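Repressor protein C2 (Enterobacteria phage P22, PDB 2R1J) binds the OR and OL operators of the phage through its N-terminal helix-turn-helix domain, blocking transcription of lytic genes and so maintaining lysogeny. Local coordinates at residues Leu5-Leu17 and Leu53-Gly67. Numbering follows the deposited sequence.
Sequences LMGERIRARRKKL and LSKALQCSPDYLLKG. With nucleotides of chain B.
Arg9 closes off the C-terminal end of helix 61-66, where carbonyls lack further helical N-H partners and a guanidinium can take their place. NE and NH2 both grip Leu64 O, at 2.9 Å from NE, reaching it from one face of the carbonyl while the oxygen stays close to the guanidinium plane. NH2 adds a weak bond to Leu65 O, and the backbone at Lys66 and Gly67 lies over one guanidinium face. A bend at chi3 (-76°) turns the group into this end, and the aliphatic part of the chain serves as well: CD sits over the Tyr63 ring in a CH-pi contact, 4.0 Å from its centroid.

Apolar contacts fill the interior. The flexible thioether of Met6 runs alongside Leu65, with SD 3.8 Å from its CD2. Ile10 suits the centre because its two branches diverge: the CG1-CD1 arm reaches Leu64 CD2 from CG1 and Leu53 CD2 from CD1 (3.6 Å), while the CG2 methyl turns to Leu57 CD1.

At the partly exposed edge Arg13, bent at chi2, slides past Leu57, CG 3.7 Å from its CB; its guanidinium face lies over Leu57 O, with NH2 2.8 Å from that oxygen but too poorly angled for a hydrogen bond.

Facing away from 53-67, Arg11 NH2 bonds a DNA phosphate oxygen, DT4 OP1 of chain B, at 2.7 Å. Arg14 leaves from the flank, its end leading away to bind DT3 of chain B weakly; both arginines form salt bridges with Glu39.

Helix 6-17 spans the end of helix 47-56 and helix 61-66, its N-to-C direction 124° from the latter's, within the all-helical Cro/C1-type domain; Trp38 of helix 32-39 touches Ile10 and Leu53, Leu24 of helix 21-28 covers Leu57, and Leu50 of helix 47-56 backs Leu64 and Leu65.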
# COMPACT_ATOMS: atom_id res chain seq x y z
N LEU C 5 -3.16 -8.55 -14.52
CA LEU C 5 -3.60 -7.58 -13.50
C LEU C 5 -3.30 -8.04 -12.08
O LEU C 5 -3.19 -9.24 -11.82
CB LEU C 5 -5.10 -7.35 -13.63
CG LEU C 5 -5.54 -6.79 -14.98
CD1 LEU C 5 -7.06 -6.88 -15.06
CD2 LEU C 5 -5.06 -5.33 -15.13
N MET C 6 -3.18 -7.09 -11.14
CA MET C 6 -2.91 -7.46 -9.76
C MET C 6 -4.00 -8.40 -9.25
O MET C 6 -3.70 -9.37 -8.55
CB MET C 6 -2.85 -6.21 -8.85
CG MET C 6 -2.83 -6.55 -7.35
SD MET C 6 -2.42 -5.13 -6.27
CE MET C 6 -3.40 -3.93 -7.03
N GLY C 7 -5.25 -8.12 -9.60
CA GLY C 7 -6.37 -8.93 -9.14
C GLY C 7 -6.21 -10.41 -9.46
O GLY C 7 -6.65 -11.28 -8.70
N GLU C 8 -5.59 -10.68 -10.61
CA GLU C 8 -5.37 -12.06 -11.05
C GLU C 8 -4.33 -12.73 -10.16
O GLU C 8 -4.45 -13.92 -9.84
CB GLU C 8 -4.94 -12.06 -12.52
CG GLU C 8 -6.11 -11.82 -13.48
CD GLU C 8 -5.69 -11.50 -14.92
OE1 GLU C 8 -6.52 -11.71 -15.83
OE2 GLU C 8 -4.56 -11.02 -15.14
N ARG C 9 -3.30 -11.97 -9.77
CA ARG C 9 -2.27 -12.51 -8.90
C ARG C 9 -2.82 -12.75 -7.50
O ARG C 9 -2.40 -13.67 -6.80
CB ARG C 9 -1.08 -11.55 -8.84
CG ARG C 9 -0.28 -11.55 -10.14
CD ARG C 9 0.99 -10.70 -10.03
NE ARG C 9 0.71 -9.27 -10.10
CZ ARG C 9 0.51 -8.59 -11.22
NH1 ARG C 9 0.55 -9.20 -12.41
NH2 ARG C 9 0.28 -7.28 -11.17
N ILE C 10 -3.78 -11.92 -7.11
CA ILE C 10 -4.40 -12.07 -5.80
C ILE C 10 -5.22 -13.36 -5.77
O ILE C 10 -5.08 -14.16 -4.83
CB ILE C 10 -5.32 -10.85 -5.48
CG1 ILE C 10 -4.44 -9.62 -5.23
CG2 ILE C 10 -6.15 -11.11 -4.25
CD1 ILE C 10 -5.26 -8.34 -4.97
N ARG C 11 -6.07 -13.56 -6.78
CA ARG C 11 -6.91 -14.75 -6.80
C ARG C 11 -6.07 -16.00 -6.91
O ARG C 11 -6.28 -16.94 -6.16
CB ARG C 11 -7.94 -14.68 -7.95
CG ARG C 11 -8.75 -15.95 -8.14
CD ARG C 11 -9.92 -15.72 -9.08
NE ARG C 11 -10.95 -14.90 -8.45
CZ ARG C 11 -12.03 -14.42 -9.06
NH1 ARG C 11 -12.24 -14.69 -10.34
NH2 ARG C 11 -12.89 -13.67 -8.39
N ALA C 12 -5.09 -16.02 -7.81
CA ALA C 12 -4.27 -17.23 -7.94
C ALA C 12 -3.59 -17.57 -6.62
O ALA C 12 -3.52 -18.74 -6.22
CB ALA C 12 -3.24 -17.06 -9.03
N ARG C 13 -3.09 -16.55 -5.93
CA ARG C 13 -2.41 -16.77 -4.66
C ARG C 13 -3.37 -17.30 -3.60
O ARG C 13 -3.00 -18.16 -2.78
CB ARG C 13 -1.76 -15.46 -4.22
CG ARG C 13 -0.50 -15.61 -3.43
CD ARG C 13 0.54 -16.35 -4.25
NE ARG C 13 1.81 -16.46 -3.54
CZ ARG C 13 1.97 -17.09 -2.38
NH1 ARG C 13 3.16 -17.15 -1.81
NH2 ARG C 13 0.93 -17.67 -1.79
N ARG C 14 -4.60 -16.80 -3.60
CA ARG C 14 -5.61 -17.25 -2.65
C ARG C 14 -5.95 -18.73 -2.92
O ARG C 14 -6.05 -19.52 -1.98
CB ARG C 14 -6.87 -16.41 -2.75
CG ARG C 14 -7.97 -16.85 -1.79
CD ARG C 14 -9.16 -15.91 -1.79
NE ARG C 14 -9.80 -15.79 -3.10
CZ ARG C 14 -10.61 -16.70 -3.63
NH1 ARG C 14 -10.88 -17.82 -2.95
NH2 ARG C 14 -11.15 -16.49 -4.82
N LYS C 15 -6.14 -19.08 -4.19
CA LYS C 15 -6.46 -20.46 -4.58
C LYS C 15 -5.36 -21.40 -4.08
O LYS C 15 -5.65 -22.51 -3.65
CB LYS C 15 -6.52 -20.59 -6.10
CG LYS C 15 -7.44 -19.64 -6.82
CD LYS C 15 -8.87 -19.93 -6.50
CE LYS C 15 -9.71 -19.76 -7.75
NZ LYS C 15 -11.06 -20.39 -7.58
N LYS C 16 -4.12 -20.95 -4.14
CA LYS C 16 -2.98 -21.76 -3.68
C LYS C 16 -3.11 -22.09 -2.18
O LYS C 16 -2.83 -23.22 -1.76
CB LYS C 16 -1.68 -21.00 -3.94
CG LYS C 16 -0.57 -21.81 -4.55
CD LYS C 16 -0.96 -22.37 -5.91
CE LYS C 16 0.18 -23.19 -6.53
NZ LYS C 16 -0.25 -23.90 -7.79
N LEU C 17 -3.52 -21.10 -1.39
CA LEU C 17 -3.68 -21.29 0.06
C LEU C 17 -4.95 -22.05 0.41
O LEU C 17 -5.16 -22.43 1.56
CB LEU C 17 -3.71 -19.93 0.76
CG LEU C 17 -2.40 -19.18 1.00
CD1 LEU C 17 -1.63 -19.85 2.11
CD2 LEU C 17 -1.58 -19.12 -0.28
N LEU C 53 -2.65 -7.69 3.07
CA LEU C 53 -2.95 -8.68 2.06
C LEU C 53 -1.67 -9.44 1.67
O LEU C 53 -1.68 -10.67 1.56
CB LEU C 53 -3.55 -7.99 0.83
CG LEU C 53 -3.85 -8.86 -0.39
CD1 LEU C 53 -4.95 -9.87 -0.05
CD2 LEU C 53 -4.29 -7.96 -1.56
N SER C 54 -0.58 -8.71 1.48
CA SER C 54 0.68 -9.33 1.10
C SER C 54 1.11 -10.33 2.19
O SER C 54 1.63 -11.40 1.88
CB SER C 54 1.76 -8.27 0.89
OG SER C 54 2.09 -7.61 2.10
N LYS C 55 0.91 -9.98 3.46
CA LYS C 55 1.28 -10.90 4.54
C LYS C 55 0.38 -12.14 4.53
O LYS C 55 0.87 -13.27 4.61
CB LYS C 55 1.20 -10.19 5.89
CG LYS C 55 2.29 -9.16 6.04
CD LYS C 55 2.15 -8.37 7.31
CE LYS C 55 3.27 -7.35 7.39
NZ LYS C 55 3.36 -6.53 6.13
N ALA C 56 -0.93 -11.93 4.41
CA ALA C 56 -1.87 -13.06 4.37
C ALA C 56 -1.59 -14.01 3.21
O ALA C 56 -1.75 -15.23 3.35
CB ALA C 56 -3.32 -12.55 4.28
N LEU C 57 -1.15 -13.47 2.07
CA LEU C 57 -0.87 -14.30 0.90
C LEU C 57 0.59 -14.75 0.82
O LEU C 57 0.99 -15.37 -0.15
CB LEU C 57 -1.24 -13.56 -0.39
CG LEU C 57 -2.71 -13.18 -0.55
CD1 LEU C 57 -2.91 -12.43 -1.88
CD2 LEU C 57 -3.58 -14.43 -0.52
N GLN C 58 1.37 -14.38 1.82
CA GLN C 58 2.78 -14.78 1.90
C GLN C 58 3.65 -14.32 0.73
O GLN C 58 4.45 -15.08 0.20
CB GLN C 58 2.86 -16.31 2.05
CG GLN C 58 1.93 -16.83 3.12
CD GLN C 58 1.95 -18.34 3.27
OE1 GLN C 58 1.18 -18.89 4.05
NE2 GLN C 58 2.83 -19.01 2.53
N CYS C 59 3.50 -13.06 0.33
CA CYS C 59 4.30 -12.55 -0.76
C CYS C 59 4.57 -11.07 -0.55
O CYS C 59 4.12 -10.49 0.44
CB CYS C 59 3.57 -12.77 -2.09
SG CYS C 59 1.98 -11.90 -2.22
N SER C 60 5.29 -10.44 -1.46
CA SER C 60 5.57 -9.02 -1.28
C SER C 60 4.49 -8.17 -1.95
O SER C 60 3.80 -8.62 -2.86
CB SER C 60 6.93 -8.66 -1.89
OG SER C 60 6.86 -8.65 -3.30
N PRO C 61 4.33 -6.93 -1.48
CA PRO C 61 3.33 -6.02 -2.06
C PRO C 61 3.71 -5.76 -3.53
O PRO C 61 2.86 -5.60 -4.40
CB PRO C 61 3.48 -4.74 -1.23
CG PRO C 61 4.04 -5.20 0.06
CD PRO C 61 5.01 -6.30 -0.33
N ASP C 62 5.02 -5.69 -3.78
CA ASP C 62 5.54 -5.46 -5.12
C ASP C 62 5.11 -6.56 -6.08
O ASP C 62 4.77 -6.28 -7.23
CB ASP C 62 7.05 -5.40 -5.06
CG ASP C 62 7.53 -4.39 -4.04
OD1 ASP C 62 7.66 -3.21 -4.44
OD2 ASP C 62 7.73 -4.78 -2.86
N TYR C 63 5.13 -7.81 -5.62
CA TYR C 63 4.70 -8.89 -6.49
C TYR C 63 3.24 -8.72 -6.87
O TYR C 63 2.87 -8.87 -8.03
CB TYR C 63 4.91 -10.26 -5.83
CG TYR C 63 4.21 -11.37 -6.58
CD1 TYR C 63 4.67 -11.80 -7.83
CD2 TYR C 63 3.04 -11.94 -6.08
CE1 TYR C 63 3.96 -12.76 -8.58
CE2 TYR C 63 2.33 -12.89 -6.81
CZ TYR C 63 2.80 -13.30 -8.05
OH TYR C 63 2.08 -14.22 -8.77
N LEU C 64 2.38 -8.41 -5.90
CA LEU C 64 0.98 -8.22 -6.21
C LEU C 64 0.77 -7.06 -7.17
O LEU C 64 0.06 -7.18 -8.16
CB LEU C 64 0.16 -7.97 -4.93
CG LEU C 64 0.07 -9.17 -3.97
CD1 LEU C 64 -0.72 -8.80 -2.72
CD2 LEU C 64 -0.58 -10.33 -4.70
N LEU C 65 1.42 -5.94 -6.88
CA LEU C 65 1.26 -4.74 -7.72
C LEU C 65 1.76 -4.83 -9.15
O LEU C 65 1.06 -4.45 -10.09
CB LEU C 65 1.95 -3.55 -7.05
CG LEU C 65 1.25 -2.86 -5.88
CD1 LEU C 65 2.21 -1.83 -5.24
CD2 LEU C 65 -0.02 -2.16 -6.39
N LYS C 66 2.97 -5.34 -9.34
CA LYS C 66 3.54 -5.40 -10.68
C LYS C 66 3.99 -6.79 -11.15
O LYS C 66 4.29 -6.98 -12.33
CB LYS C 66 4.72 -4.43 -10.77
CG LYS C 66 4.33 -3.00 -10.38
CD LYS C 66 5.54 -2.08 -10.31
CE LYS C 66 5.18 -0.72 -9.71
NZ LYS C 66 4.14 0.00 -10.50
N GLY C 67 4.03 -7.74 -10.22
CA GLY C 67 4.44 -9.09 -10.55
C GLY C 67 5.93 -9.24 -10.77
O GLY C 67 6.75 -8.72 -10.01
P DT B 4 -16.21 -13.37 -7.83
OP1 DT B 4 -15.50 -13.68 -9.09
OP2 DT B 4 -15.46 -12.68 -6.73
O5' DT B 4 -17.51 -12.54 -8.23
C5' DT B 4 -18.47 -13.13 -9.10
C4' DT B 4 -19.68 -12.24 -9.27
O4' DT B 4 -20.45 -12.19 -8.05
C3' DT B 4 -19.42 -10.79 -9.67
O3' DT B 4 -20.38 -10.46 -10.67
C2' DT B 4 -19.69 -10.01 -8.39
C1' DT B 4 -20.78 -10.84 -7.74
N1 DT B 4 -20.90 -10.76 -6.27
C2 DT B 4 -22.14 -10.49 -5.72
O2 DT B 4 -23.12 -10.18 -6.38
N3 DT B 4 -22.20 -10.60 -4.36
C4 DT B 4 -21.16 -10.91 -3.51
O4 DT B 4 -21.37 -11.02 -2.31
C5 DT B 4 -19.87 -11.09 -4.13
C7 DT B 4 -18.68 -11.37 -3.28
C6 DT B 4 -19.80 -11.01 -5.47
P DT B 3 -15.26 -18.09 -2.79
OP1 DT B 3 -14.08 -18.55 -3.55
OP2 DT B 3 -15.09 -17.49 -1.45
O5' DT B 3 -16.10 -17.11 -3.72
C5' DT B 3 -16.42 -17.51 -5.04
C4' DT B 3 -17.31 -16.51 -5.73
O4' DT B 3 -18.59 -16.40 -5.06
C3' DT B 3 -16.79 -15.07 -5.89
O3' DT B 3 -16.85 -14.75 -7.28
C2' DT B 3 -17.78 -14.24 -5.09
C1' DT B 3 -19.05 -15.06 -5.19
N1 DT B 3 -20.06 -14.82 -4.14
C2 DT B 3 -21.30 -14.36 -4.53
O2 DT B 3 -21.60 -14.11 -5.68
N3 DT B 3 -22.19 -14.20 -3.50
C4 DT B 3 -21.98 -14.44 -2.16
O4 DT B 3 -22.90 -14.26 -1.35
C5 DT B 3 -20.65 -14.90 -1.83
C7 DT B 3 -20.32 -15.17 -0.39
C6 DT B 3 -19.77 -15.06 -2.82